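Local structure of endosialidase (Enterobacteria phage phi92, 4HIZ) at residues A[157-162]-A[325-330]; A[177-182]-A[209-214]. The protein hydrolyses alpha-2,8 and alpha-2,9 linkages inside sialic acid polymers, probably those of the bacterial host's capsule, as a trimeric phage enzyme. One frame throughout, in Å; residues are numbered along the deposited sequence. Where two conformers were deposited one is given.

Contact 1 (A[157-162]-A[325-330]); sequences RLYAVI and NNAYSD. With EDO (1,2-ethanediol), chain X.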
loop_
_atom_site.group_PDB
_atom_site.type_symbol
_atom_site.label_atom_id
_atom_site.label_comp_id
_atom_site.label_asym_id
_atom_site.label_seq_id
_atom_site.Cartn_x
_atom_site.Cartn_y
_atom_site.Cartn_z
ATOM N N ARG A 157 -6.728 10.616 31.106
ATOM C CA ARG A 157 -7.473 9.441 30.666
ATOM C C ARG A 157 -8.263 9.761 29.399
ATOM O O ARG A 157 -8.756 10.896 29.222
ATOM C CB ARG A 157 -8.490 9.010 31.733
ATOM C CG ARG A 157 -7.854 8.636 33.096
ATOM C CD ARG A 157 -8.906 8.057 34.090
ATOM N NE ARG A 157 -9.519 6.833 33.576
ATOM C CZ ARG A 157 -8.974 5.616 33.647
ATOM N NH1 ARG A 157 -7.797 5.429 34.237
ATOM N NH2 ARG A 157 -9.629 4.567 33.157
ATOM N N LEU A 158 -8.437 8.749 28.552
ATOM C CA LEU A 158 -9.394 8.839 27.455
ATOM C C LEU A 158 -10.802 8.584 27.979
ATOM O O LEU A 158 -11.034 7.604 28.683
ATOM C CB LEU A 158 -9.062 7.738 26.450
ATOM C CG LEU A 158 -9.878 7.776 25.150
ATOM C CD1 LEU A 158 -9.611 9.085 24.322
ATOM C CD2 LEU A 158 -9.607 6.514 24.260
ATOM N N TYR A 159 -11.753 9.433 27.608
ATOM C CA TYR A 159 -13.148 9.208 27.941
ATOM C C TYR A 159 -13.953 9.168 26.656
ATOM O O TYR A 159 -13.706 9.953 25.759
ATOM C CB TYR A 159 -13.677 10.343 28.838
ATOM C CG TYR A 159 -13.314 10.134 30.289
ATOM C CD1 TYR A 159 -14.104 9.323 31.120
ATOM C CD2 TYR A 159 -12.154 10.703 30.820
ATOM C CE1 TYR A 159 -13.731 9.090 32.475
ATOM C CE2 TYR A 159 -11.776 10.491 32.176
ATOM C CZ TYR A 159 -12.556 9.675 32.971
ATOM O OH TYR A 159 -12.198 9.457 34.273
ATOM N N ALA A 160 -14.922 8.269 26.586
ATOM C CA ALA A 160 -15.788 8.218 25.418
ATOM C C ALA A 160 -17.186 7.794 25.863
ATOM O O ALA A 160 -17.321 6.922 26.739
ATOM C CB ALA A 160 -15.232 7.223 24.375
ATOM N N VAL A 161 -18.229 8.365 25.257
ATOM C CA VAL A 161 -19.550 7.823 25.509
ATOM C C VAL A 161 -19.804 6.848 24.365
ATOM O O VAL A 161 -20.051 7.259 23.220
ATOM C CB VAL A 161 -20.669 8.891 25.551
ATOM C CG1 VAL A 161 -22.043 8.214 25.827
ATOM C CG2 VAL A 161 -20.356 9.918 26.639
ATOM N N ILE A 162 -19.691 5.564 24.690
ATOM C CA ILE A 162 -19.879 4.509 23.715
ATOM C C ILE A 162 -21.322 4.062 23.797
ATOM O O ILE A 162 -21.797 3.548 24.828
ATOM C CB ILE A 162 -18.941 3.324 23.969
ATOM C CG1 ILE A 162 -17.477 3.776 23.836
ATOM C CG2 ILE A 162 -19.278 2.191 23.009
ATOM C CD1 ILE A 162 -17.107 4.403 22.441
ATOM N N ASN A 325 -19.729 16.032 37.418
ATOM C CA ASN A 325 -18.973 16.823 38.369
ATOM C C ASN A 325 -17.614 16.200 38.726
ATOM O O ASN A 325 -16.622 16.924 38.962
ATOM C CB ASN A 325 -19.825 17.062 39.624
ATOM C CG ASN A 325 -19.201 18.108 40.523
ATOM O OD1 ASN A 325 -19.055 19.276 40.123
ATOM N ND2 ASN A 325 -18.777 17.694 41.709
ATOM N N ASN A 326 -17.570 14.866 38.741
ATOM C CA ASN A 326 -16.340 14.137 39.005
ATOM C C ASN A 326 -16.480 12.764 38.409
ATOM O O ASN A 326 -16.967 11.835 39.042
ATOM C CB ASN A 326 -16.066 14.039 40.500
ATOM C CG ASN A 326 -14.738 13.324 40.817
ATOM O OD1 ASN A 326 -14.130 12.624 39.978
ATOM N ND2 ASN A 326 -14.316 13.460 42.066
ATOM N N ALA A 327 -16.060 12.656 37.156
ATOM C CA ALA A 327 -16.241 11.420 36.427
ATOM C C ALA A 327 -15.267 10.333 36.882
ATOM O O ALA A 327 -15.479 9.167 36.566
ATOM C CB ALA A 327 -16.066 11.679 34.952
ATOM N N TYR A 328 -14.185 10.714 37.575
ATOM C CA TYR A 328 -13.225 9.722 38.041
ATOM C C TYR A 328 -13.842 8.953 39.215
ATOM O O TYR A 328 -13.927 7.727 39.201
ATOM C CB TYR A 328 -11.883 10.383 38.419
ATOM C CG TYR A 328 -10.835 9.399 38.924
ATOM C CD1 TYR A 328 -10.872 8.928 40.246
ATOM C CD2 TYR A 328 -9.823 8.930 38.080
ATOM C CE1 TYR A 328 -9.937 8.007 40.706
ATOM C CE2 TYR A 328 -8.874 8.023 38.530
ATOM C CZ TYR A 328 -8.933 7.569 39.845
ATOM O OH TYR A 328 -8.004 6.660 40.276
ATOM N N SER A 329 -14.287 9.661 40.235
ATOM C CA SER A 329 -14.856 8.989 41.401
ATOM C C SER A 329 -16.285 8.513 41.162
ATOM O O SER A 329 -16.716 7.527 41.761
ATOM C CB SER A 329 -14.806 9.906 42.619
ATOM O OG SER A 329 -15.549 11.085 42.380
ATOM N N ASP A 330 -17.010 9.213 40.286
ATOM C CA ASP A 330 -18.432 8.946 40.076
ATOM C C ASP A 330 -18.816 9.013 38.626
ATOM O O ASP A 330 -19.544 9.925 38.220
ATOM C CB ASP A 330 -19.298 9.973 40.844
ATOM C CG ASP A 330 -19.138 9.866 42.339
ATOM O OD1 ASP A 330 -19.717 8.923 42.924
ATOM O OD2 ASP A 330 -18.455 10.738 42.921
HETATM C C1 EDO X . -9.657 13.167 41.211
HETATM O O1 EDO X . -8.927 12.488 42.252
HETATM C C2 EDO X . -11.157 13.088 41.457
HETATM O O2 EDO X . -11.415 12.948 42.859
HETATM O O HOH W 1 -13.685 7.537 35.477
#
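Tyr159 reaches out from strand 157-162 to the backbone of Ala327 and Tyr328, and most of the buried surface lies on these three residues. Its OH stands 3.9 Å from Tyr328 CA, while direct polar contact is lacking, since the same OH is 4.0 Å from Ala327 O. One water closes that gap: it accepts from Tyr159 OH at 2.7 Å, lying in the plane of the phenol ring, and donates to Ala327 O, also at 2.7 Å. Apart from this water-mediated link, Tyr159 CE1 meets Ala327 CB at 4.3 Å, an apolar touch oblique to the ring.

The second meeting is between Arg157 and Tyr328. The touch is made by the aliphatic Arg157 CD at the edge of the Tyr328 ring, 4.2 Å from CD2, and the guanidinium plane, turned 83° from the ring, does not lie parallel to it. Tyr328 has CG anti to the backbone N (chi1 180°), which carries its ring past Arg157 to the backbone of Leu210, where its OH is hydrogen-bonded. The guanidinium itself turns to Gly209, Asp214 and Ser179.

On the loop, Asn326 OD1 accepts from Ser329 N at 3.0 Å with a nearly straight N-H...O angle of 175°, the donor standing above the carbonyl plane. This Asx motif shapes the loop between strands 318-324 and 335-338, which packs against a neighbouring four-stranded antiparallel sheet, as between adjacent blades of a sialidase beta-propeller.

Contact 2 (A[177-182]-A[209-214]); sequences LWSRPM and GLKVGD. With EDO (1,2-ethanediol), chain K.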
loop_
_atom_site.group_PDB
_atom_site.type_symbol
_atom_site.label_atom_id
_atom_site.label_comp_id
_atom_site.label_asym_id
_atom_site.label_seq_id
_atom_site.Cartn_x
_atom_site.Cartn_y
_atom_site.Cartn_z
ATOM N N LEU A 177 -20.165 5.137 29.670
ATOM C CA LEU A 177 -18.951 5.941 29.708
ATOM C C LEU A 177 -17.791 4.939 29.728
ATOM O O LEU A 177 -17.727 4.110 30.626
ATOM C CB LEU A 177 -18.969 6.861 30.956
ATOM C CG LEU A 177 -17.752 7.816 30.991
ATOM C CD1 LEU A 177 -17.843 8.897 29.892
ATOM C CD2 LEU A 177 -17.631 8.442 32.403
ATOM N N TRP A 178 -16.907 4.968 28.708
ATOM C CA TRP A 178 -15.729 4.097 28.680
ATOM C C TRP A 178 -14.516 4.946 28.976
ATOM O O TRP A 178 -14.406 6.080 28.468
ATOM C CB TRP A 178 -15.537 3.470 27.284
ATOM C CG TRP A 178 -16.497 2.360 26.888
ATOM C CD1 TRP A 178 -17.795 2.167 27.298
ATOM C CD2 TRP A 178 -16.206 1.306 25.953
ATOM N NE1 TRP A 178 -18.321 1.035 26.679
ATOM C CE2 TRP A 178 -17.367 0.494 25.849
ATOM C CE3 TRP A 178 -15.071 0.962 25.218
ATOM C CZ2 TRP A 178 -17.426 -0.634 25.019
ATOM C CZ3 TRP A 178 -15.120 -0.169 24.399
ATOM C CH2 TRP A 178 -16.291 -0.938 24.285
ATOM N N SER A 179 -13.585 4.433 29.781
ATOM C CA SER A 179 -12.331 5.168 29.960
ATOM C C SER A 179 -11.143 4.269 30.131
ATOM O O SER A 179 -11.265 3.134 30.557
ATOM C CB SER A 179 -12.393 6.175 31.128
ATOM O OG SER A 179 -12.229 5.531 32.377
ATOM N N ARG A 180 -9.984 4.805 29.737
ATOM C CA ARG A 180 -8.678 4.129 29.913
ATOM C C ARG A 180 -7.691 5.210 30.239
ATOM O O ARG A 180 -7.886 6.362 29.877
ATOM C CB ARG A 180 -8.202 3.488 28.576
ATOM C CG ARG A 180 -8.546 2.012 28.436
ATOM C CD ARG A 180 -8.076 1.505 27.071
ATOM N NE ARG A 180 -8.178 0.047 26.989
ATOM C CZ ARG A 180 -8.009 -0.626 25.843
ATOM N NH1 ARG A 180 -7.717 0.047 24.714
ATOM N NH2 ARG A 180 -8.078 -1.954 25.834
ATOM N N PRO A 181 -6.576 4.843 30.879
ATOM C CA PRO A 181 -5.502 5.832 31.008
ATOM C C PRO A 181 -4.945 6.122 29.609
ATOM O O PRO A 181 -4.847 5.187 28.806
ATOM C CB PRO A 181 -4.449 5.087 31.840
ATOM C CG PRO A 181 -4.660 3.625 31.557
ATOM C CD PRO A 181 -6.183 3.501 31.356
ATOM N N MET A 182 -4.597 7.368 29.314
ATOM C CA MET A 182 -4.005 7.667 28.012
ATOM C C MET A 182 -2.649 6.972 27.884
ATOM O O MET A 182 -1.992 6.697 28.874
ATOM C CB MET A 182 -3.771 9.178 27.878
ATOM C CG MET A 182 -5.041 9.976 27.631
ATOM S SD MET A 182 -5.919 9.476 26.108
ATOM C CE MET A 182 -4.847 10.186 24.837
ATOM N N GLY A 209 -3.791 9.797 36.805
ATOM C CA GLY A 209 -5.019 9.400 36.137
ATOM C C GLY A 209 -5.261 7.908 36.114
ATOM O O GLY A 209 -6.133 7.440 35.397
ATOM N N LEU A 210 -4.499 7.142 36.890
ATOM C CA LEU A 210 -4.644 5.684 36.873
ATOM C C LEU A 210 -5.757 5.189 37.819
ATOM O O LEU A 210 -6.092 5.851 38.805
ATOM C CB LEU A 210 -3.319 5.002 37.257
ATOM C CG LEU A 210 -2.109 5.451 36.439
ATOM C CD1 LEU A 210 -0.784 4.979 37.080
ATOM C CD2 LEU A 210 -2.242 4.905 35.041
ATOM N N LYS A 211 -6.294 4.020 37.498
ATOM C CA LYS A 211 -7.247 3.313 38.336
ATOM C C LYS A 211 -6.711 1.934 38.642
ATOM O O LYS A 211 -5.809 1.438 37.952
ATOM C CB LYS A 211 -8.598 3.199 37.629
ATOM C CG LYS A 211 -9.311 4.546 37.475
ATOM C CD LYS A 211 -10.570 4.420 36.635
ATOM C CE LYS A 211 -11.409 5.714 36.728
ATOM N NZ LYS A 211 -12.414 5.696 37.869
ATOM N N VAL A 212 -7.229 1.321 39.701
ATOM C CA VAL A 212 -6.857 -0.049 40.008
ATOM C C VAL A 212 -7.056 -0.964 38.790
ATOM O O VAL A 212 -8.117 -0.924 38.117
ATOM C CB VAL A 212 -7.702 -0.575 41.178
ATOM C CG1 VAL A 212 -7.433 -2.057 41.397
ATOM C CG2 VAL A 212 -7.388 0.227 42.443
ATOM N N GLY A 213 -6.041 -1.781 38.510
ATOM C CA GLY A 213 -6.091 -2.700 37.391
ATOM C C GLY A 213 -5.437 -2.137 36.146
ATOM O O GLY A 213 -5.168 -2.901 35.193
ATOM N N ASP A 214 -5.177 -0.828 36.121
ATOM C CA ASP A 214 -4.518 -0.245 34.917
ATOM C C ASP A 214 -3.102 -0.792 34.769
ATOM O O ASP A 214 -2.429 -1.112 35.752
ATOM C CB ASP A 214 -4.542 1.289 34.947
ATOM C CG ASP A 214 -5.904 1.848 34.591
ATOM O OD1 ASP A 214 -6.748 1.077 34.066
ATOM O OD2 ASP A 214 -6.136 3.064 34.809
HETATM C C1 EDO K . -6.929 10.681 39.965
HETATM O O1 EDO K . -6.933 11.944 40.647
HETATM C C2 EDO K . -5.521 10.102 39.907
HETATM O O2 EDO K . -4.572 11.001 39.295
#
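Asp214 OD2 is gripped twice: Lys211 N donates to it at 2.9 Å, with an N-H...O angle of 159° and from above the carboxylate plane, and Arg157 on the neighbouring strand forms a salt bridge through NH1. The same oxygen also lies 3.5 Å from Pro181 CD, so the proline ring packs directly against the carboxylate; the two side chains approach from opposite directions. With CG beside its own backbone N (chi1 -76°), Asp214 can reach back to Lys211 N across the type II beta turn 211-214, whose backbone bond runs from Asp214 N to Lys211 O at 3.0 Å. In this way the turn leading into strand 215-219 is set against the end of strand 172-181, where the four-stranded propeller sheet meets the sheet of a domain inserted between that strand and 272-275.

Leu210 adds an apolar touch on the same proline, its CD2 lying 3.9 Å from Pro181 CB; the leucine side chain also touches Phe262 and Thr264. Further back along the strand, Ser179 OG comes within 4.4 Å of Lys211 CE. Both side chains are anchored by Glu272, which is hydrogen-bonded to Ser179 OG through OE1 and forms a salt bridge with Lys211 NZ through OE2.

From the N terminus, strand 157-166 comes first and opens the long loop that contact 1 closes at 325-330. Strand 172-181 follows as its antiparallel neighbour, joined to it by Leu158 N to Arg180 O at 2.8 Å, and contact 2 then closes a much shorter loop at 209-214. Contact 2 is therefore nested inside contact 1, their centres about 9 Å apart. A bond between Tyr328 OH and Leu210 O, 2.5 Å, probably links the two loops directly, and Lys211 NZ also reaches Tyr328 O. Together the contacts tie one propeller sheet to the loop of the next sheet and to the base of the inserted eight-stranded sheet.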